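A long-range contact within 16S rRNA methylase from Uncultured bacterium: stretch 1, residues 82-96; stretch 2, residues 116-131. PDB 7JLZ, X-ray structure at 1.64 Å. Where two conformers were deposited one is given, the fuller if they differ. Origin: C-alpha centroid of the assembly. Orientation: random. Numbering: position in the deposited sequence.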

# COMPACT_ATOMS: atom_id res chain seq x y z
N SER A 82 5.25 4.11 -9.70
CA SER A 82 6.36 4.01 -8.77
C SER A 82 6.52 5.39 -8.15
O SER A 82 5.86 6.34 -8.57
CB SER A 82 7.66 3.58 -9.46
OG SER A 82 8.17 4.63 -10.27
N VAL A 83 7.39 5.49 -7.14
CA VAL A 83 7.69 6.80 -6.55
C VAL A 83 8.11 7.78 -7.63
O VAL A 83 7.64 8.92 -7.69
CB VAL A 83 8.77 6.69 -5.47
CG1 VAL A 83 9.28 8.09 -5.09
CG2 VAL A 83 8.27 5.98 -4.24
N GLU A 84 9.01 7.34 -8.51
CA GLU A 84 9.61 8.21 -9.51
C GLU A 84 8.67 8.50 -10.68
O GLU A 84 8.83 9.53 -11.35
CB GLU A 84 10.90 7.58 -10.02
CG GLU A 84 12.02 7.49 -8.99
CD GLU A 84 11.77 6.48 -7.87
OE1 GLU A 84 12.24 6.73 -6.74
OE2 GLU A 84 11.10 5.44 -8.12
N TYR A 85 7.70 7.62 -10.94
CA TYR A 85 6.72 7.78 -12.01
C TYR A 85 5.35 7.53 -11.39
O TYR A 85 4.71 6.50 -11.63
CB TYR A 85 6.99 6.84 -13.18
CG TYR A 85 8.29 7.16 -13.88
CD1 TYR A 85 8.36 8.15 -14.86
CD2 TYR A 85 9.45 6.47 -13.56
CE1 TYR A 85 9.55 8.43 -15.50
CE2 TYR A 85 10.64 6.74 -14.19
CZ TYR A 85 10.69 7.72 -15.16
OH TYR A 85 11.88 8.00 -15.79
N PHE A 86 4.91 8.47 -10.56
CA PHE A 86 3.64 8.22 -9.91
C PHE A 86 2.51 8.90 -10.67
O PHE A 86 2.67 10.04 -11.12
CB PHE A 86 3.68 8.72 -8.47
CG PHE A 86 2.51 8.25 -7.68
CD1 PHE A 86 1.34 9.00 -7.66
CD2 PHE A 86 2.54 7.03 -7.03
CE1 PHE A 86 0.24 8.54 -6.96
CE2 PHE A 86 1.45 6.57 -6.33
CZ PHE A 86 0.29 7.32 -6.29
N PRO A 87 1.34 8.27 -10.81
CA PRO A 87 0.26 8.89 -11.59
C PRO A 87 -0.37 10.08 -10.86
O PRO A 87 -0.97 9.91 -9.80
CB PRO A 87 -0.75 7.76 -11.78
CG PRO A 87 -0.46 6.81 -10.64
CD PRO A 87 1.02 6.89 -10.41
N ASP A 88 -0.23 11.28 -11.45
CA ASP A 88 -0.81 12.49 -10.87
C ASP A 88 -2.30 12.33 -10.61
O ASP A 88 -2.83 12.94 -9.66
CB ASP A 88 -0.60 13.68 -11.80
CG ASP A 88 0.79 14.30 -11.67
OD1 ASP A 88 1.43 14.17 -10.61
OD2 ASP A 88 1.22 14.95 -12.65
N GLU A 89 -2.99 11.57 -11.45
CA GLU A 89 -4.42 11.34 -11.35
C GLU A 89 -4.83 10.80 -9.99
O GLU A 89 -5.98 10.99 -9.57
CB GLU A 89 -4.88 10.35 -12.43
CG GLU A 89 -4.70 10.83 -13.88
CD GLU A 89 -3.41 10.29 -14.52
OE1 GLU A 89 -2.44 10.01 -13.78
OE2 GLU A 89 -3.38 10.16 -15.77
N LEU A 90 -3.93 10.11 -9.28
CA LEU A 90 -4.29 9.49 -8.02
C LEU A 90 -3.95 10.33 -6.80
O LEU A 90 -4.29 9.94 -5.68
CB LEU A 90 -3.61 8.12 -7.89
CG LEU A 90 -4.21 7.11 -8.88
CD1 LEU A 90 -3.47 5.79 -8.81
CD2 LEU A 90 -5.70 6.91 -8.59
N LEU A 91 -3.30 11.48 -6.98
CA LEU A 91 -3.00 12.30 -5.82
C LEU A 91 -4.28 12.88 -5.24
O LEU A 91 -5.17 13.31 -5.98
CB LEU A 91 -2.01 13.42 -6.18
CG LEU A 91 -0.62 12.95 -6.65
CD1 LEU A 91 0.24 14.14 -7.10
CD2 LEU A 91 0.09 12.14 -5.56
N GLY A 92 -4.39 12.84 -3.92
CA GLY A 92 -5.55 13.38 -3.24
C GLY A 92 -6.81 12.53 -3.31
O GLY A 92 -7.89 13.04 -3.00
N THR A 93 -6.70 11.26 -3.69
CA THR A 93 -7.88 10.43 -3.95
C THR A 93 -8.18 9.38 -2.89
O THR A 93 -9.29 8.84 -2.88
CB THR A 93 -7.76 9.70 -5.30
OG1 THR A 93 -6.70 8.73 -5.25
CG2 THR A 93 -7.51 10.68 -6.45
N ALA A 94 -7.23 9.06 -2.01
CA ALA A 94 -7.33 7.87 -1.17
C ALA A 94 -7.90 8.20 0.21
O ALA A 94 -7.36 9.05 0.92
CB ALA A 94 -5.97 7.20 -1.01
N ASP A 95 -8.96 7.49 0.59
CA ASP A 95 -9.40 7.50 1.98
C ASP A 95 -8.47 6.65 2.85
O ASP A 95 -8.33 6.92 4.05
CB ASP A 95 -10.83 6.98 2.08
CG ASP A 95 -11.81 7.83 1.30
OD1 ASP A 95 -12.07 8.98 1.72
OD2 ASP A 95 -12.30 7.35 0.25
N LYS A 96 -7.84 5.64 2.26
CA LYS A 96 -6.87 4.82 2.97
C LYS A 96 -5.74 4.48 2.02
O LYS A 96 -5.97 4.17 0.85
CB LYS A 96 -7.49 3.54 3.52
CG LYS A 96 -6.48 2.74 4.36
CD LYS A 96 -7.00 1.41 4.85
CE LYS A 96 -5.95 0.74 5.74
NZ LYS A 96 -6.39 -0.59 6.22
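Stretch 2 (116-131) EKNSLISNILKSNGIC

When a helix gives way to a strand, the peptide carbonyls at its C-terminal end lose their partners within the helix and become free to bind a neighbouring segment. The contact between residues 82-96 and 116-131 of this methylase illustrates the principle. Stretch 2 runs alongside stretch 1 in the same direction: helical at its start and again up to Ile-124, it leaves helical geometry at Leu-125, extends through Lys-126, turns a corner in a type I turn from Lys-126 to Gly-129, and resumes as a strand through Cys-131. Together the two stretches bury 849 Å².

Three residues account for more than half of the area covered on stretch 2. The first, Ile-124, stands where helix becomes strand. Its CA-to-CB bond points away from stretch 1, yet with chi1 m and chi2 t the side chain reaches back, placing CD1 3.5 Å from CZ of Phe-86, while its CG2 lies 3.8 Å from CB of Ala-94. Its carbonyl O accepts a hydrogen bond from Ala-94 N at 3.2 Å. One residue earlier, Asn-123 O receives Gly-92 N at 2.8 Å. Gly-92 lies within the type II turn from Leu-90 to Thr-93, where its positive phi suits glycine, and this turn presents its amide to the end of the helix.

Lys-126 covers as much surface as Ile-124, but by a different chemistry. Its backbone N donates to Ala-94 O at 2.9 Å and almost linearly, so that Ala-94 is held through both its N and its O in a parallel bridge with Leu-125. The extended side chain then passes Gly-92, whose O lies 3.6 Å from Lys-126 CG, and runs along Asp-95, whose OD1 lies 3.3 Å from Lys-126 CD. A long salt bridge joins Lys-126 NZ to Asp-95 OD1 at 3.6 Å, and a water accepts from Lys-126 NZ at 2.5 Å and donates to Asp-95 OD2 at 2.8 Å.

Leu-120, one helical turn before Ile-124, supplies the apolar counterpart. Its CD1 sits over one face of the Phe-86 ring, 3.7 Å from the centroid in a CH-pi contact, and 3.9 Å from Leu-91 CD2. Farther back in the chain, Lys-117 packs its CD 3.8 Å from Val-83 CG1 and forms a salt bridge with Glu-84, NZ to OE1, at 3.3 Å.

Beyond the turn the strands pair again. Ile-130 N donates to Asp-95 O at 3.0 Å, and Ile-130 forms a parallel bridge with Lys-96, their side chains leaving on the same face of the sheet.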

# COMPACT_ATOMS: atom_id res chain seq x y z
N GLU A 116 11.39 14.87 0.39
CA GLU A 116 10.70 15.23 -0.84
C GLU A 116 10.06 14.01 -1.48
O GLU A 116 8.91 14.07 -1.94
CB GLU A 116 11.68 15.89 -1.82
N LYS A 117 10.76 12.87 -1.49
CA LYS A 117 10.18 11.65 -2.02
C LYS A 117 9.06 11.13 -1.13
O LYS A 117 7.99 10.74 -1.62
CB LYS A 117 11.26 10.57 -2.20
CG LYS A 117 11.97 10.60 -3.54
CD LYS A 117 12.70 9.29 -3.80
CE LYS A 117 13.60 9.39 -5.02
NZ LYS A 117 12.90 9.96 -6.20
N ASN A 118 9.28 11.10 0.19
CA ASN A 118 8.30 10.50 1.08
C ASN A 118 7.04 11.34 1.23
O ASN A 118 6.04 10.83 1.74
CB ASN A 118 8.92 10.24 2.46
CG ASN A 118 10.02 9.17 2.42
OD1 ASN A 118 10.05 8.31 1.53
ND2 ASN A 118 10.92 9.22 3.40
N SER A 119 7.05 12.60 0.78
CA SER A 119 5.86 13.44 0.78
C SER A 119 4.74 12.89 -0.10
O SER A 119 3.61 13.37 -0.03
CB SER A 119 6.20 14.86 0.32
OG SER A 119 6.34 14.93 -1.08
N LEU A 120 5.05 11.90 -0.94
CA LEU A 120 4.02 11.21 -1.71
C LEU A 120 2.93 10.65 -0.81
O LEU A 120 1.75 10.64 -1.18
CB LEU A 120 4.66 10.10 -2.54
CG LEU A 120 3.74 9.16 -3.30
CD1 LEU A 120 3.04 9.91 -4.41
CD2 LEU A 120 4.52 7.98 -3.85
N ILE A 121 3.31 10.17 0.38
CA ILE A 121 2.36 9.49 1.26
C ILE A 121 1.22 10.43 1.65
O ILE A 121 0.04 10.11 1.50
CB ILE A 121 3.09 8.95 2.50
CG1 ILE A 121 4.06 7.85 2.09
CG2 ILE A 121 2.10 8.42 3.53
CD1 ILE A 121 4.97 7.41 3.22
N SER A 122 1.56 11.61 2.15
CA SER A 122 0.51 12.54 2.55
C SER A 122 -0.26 13.06 1.34
O SER A 122 -1.45 13.36 1.45
CB SER A 122 1.10 13.70 3.35
OG SER A 122 0.21 14.11 4.37
N ASN A 123 0.39 13.16 0.18
CA ASN A 123 -0.28 13.73 -0.98
C ASN A 123 -1.18 12.73 -1.70
O ASN A 123 -2.06 13.15 -2.45
CB ASN A 123 0.75 14.33 -1.95
CG ASN A 123 1.27 15.68 -1.47
OD1 ASN A 123 1.04 16.08 -0.33
ND2 ASN A 123 1.96 16.39 -2.34
N ILE A 124 -0.98 11.43 -1.51
CA ILE A 124 -1.98 10.49 -1.99
C ILE A 124 -3.26 10.59 -1.16
O ILE A 124 -4.37 10.43 -1.69
CB ILE A 124 -1.39 9.06 -1.96
CG1 ILE A 124 -0.28 8.91 -3.00
CG2 ILE A 124 -2.49 7.99 -2.17
CD1 ILE A 124 0.54 7.60 -2.84
N LEU A 125 -3.13 10.87 0.13
CA LEU A 125 -4.25 10.78 1.06
C LEU A 125 -5.15 12.00 0.99
O LEU A 125 -4.68 13.13 0.83
CB LEU A 125 -3.73 10.64 2.49
CG LEU A 125 -3.23 9.26 2.87
CD1 LEU A 125 -2.50 9.32 4.20
CD2 LEU A 125 -4.42 8.33 2.94
N LYS A 126 -6.46 11.77 1.15
CA LYS A 126 -7.38 12.86 1.47
C LYS A 126 -7.08 13.37 2.87
O LYS A 126 -6.44 12.69 3.68
CB LYS A 126 -8.82 12.38 1.40
CG LYS A 126 -9.28 11.86 0.06
CD LYS A 126 -10.76 11.56 0.12
CE LYS A 126 -11.34 11.27 -1.24
NZ LYS A 126 -12.81 11.07 -1.14
N SER A 127 -7.59 14.57 3.18
CA SER A 127 -7.21 15.25 4.42
C SER A 127 -7.46 14.37 5.65
O SER A 127 -6.61 14.28 6.54
CB SER A 127 -7.94 16.58 4.54
OG SER A 127 -9.35 16.41 4.50
N ASN A 128 -8.60 13.68 5.70
CA ASN A 128 -8.89 12.83 6.84
C ASN A 128 -8.57 11.36 6.56
O ASN A 128 -9.20 10.47 7.12
CB ASN A 128 -10.35 12.99 7.26
CG ASN A 128 -10.56 12.68 8.73
OD1 ASN A 128 -9.61 12.66 9.52
ND2 ASN A 128 -11.81 12.43 9.11
N GLY A 129 -7.58 11.10 5.69
CA GLY A 129 -7.26 9.74 5.33
C GLY A 129 -6.41 9.03 6.37
O GLY A 129 -5.84 9.65 7.26
N ILE A 130 -6.36 7.71 6.24
CA ILE A 130 -5.60 6.83 7.12
C ILE A 130 -4.53 6.13 6.31
O ILE A 130 -4.79 5.64 5.21
CB ILE A 130 -6.51 5.78 7.81
CG1 ILE A 130 -7.52 6.46 8.73
CG2 ILE A 130 -5.68 4.74 8.55
CD1 ILE A 130 -6.92 7.55 9.59
N CYS A 131 -3.31 6.09 6.85
CA CYS A 131 -2.22 5.34 6.24
C CYS A 131 -1.91 4.14 7.11
O CYS A 131 -1.83 4.26 8.33
CB CYS A 131 -0.97 6.21 6.08
SG CYS A 131 0.46 5.35 5.40
O HOH W 1 -13.51 8.77 -1.87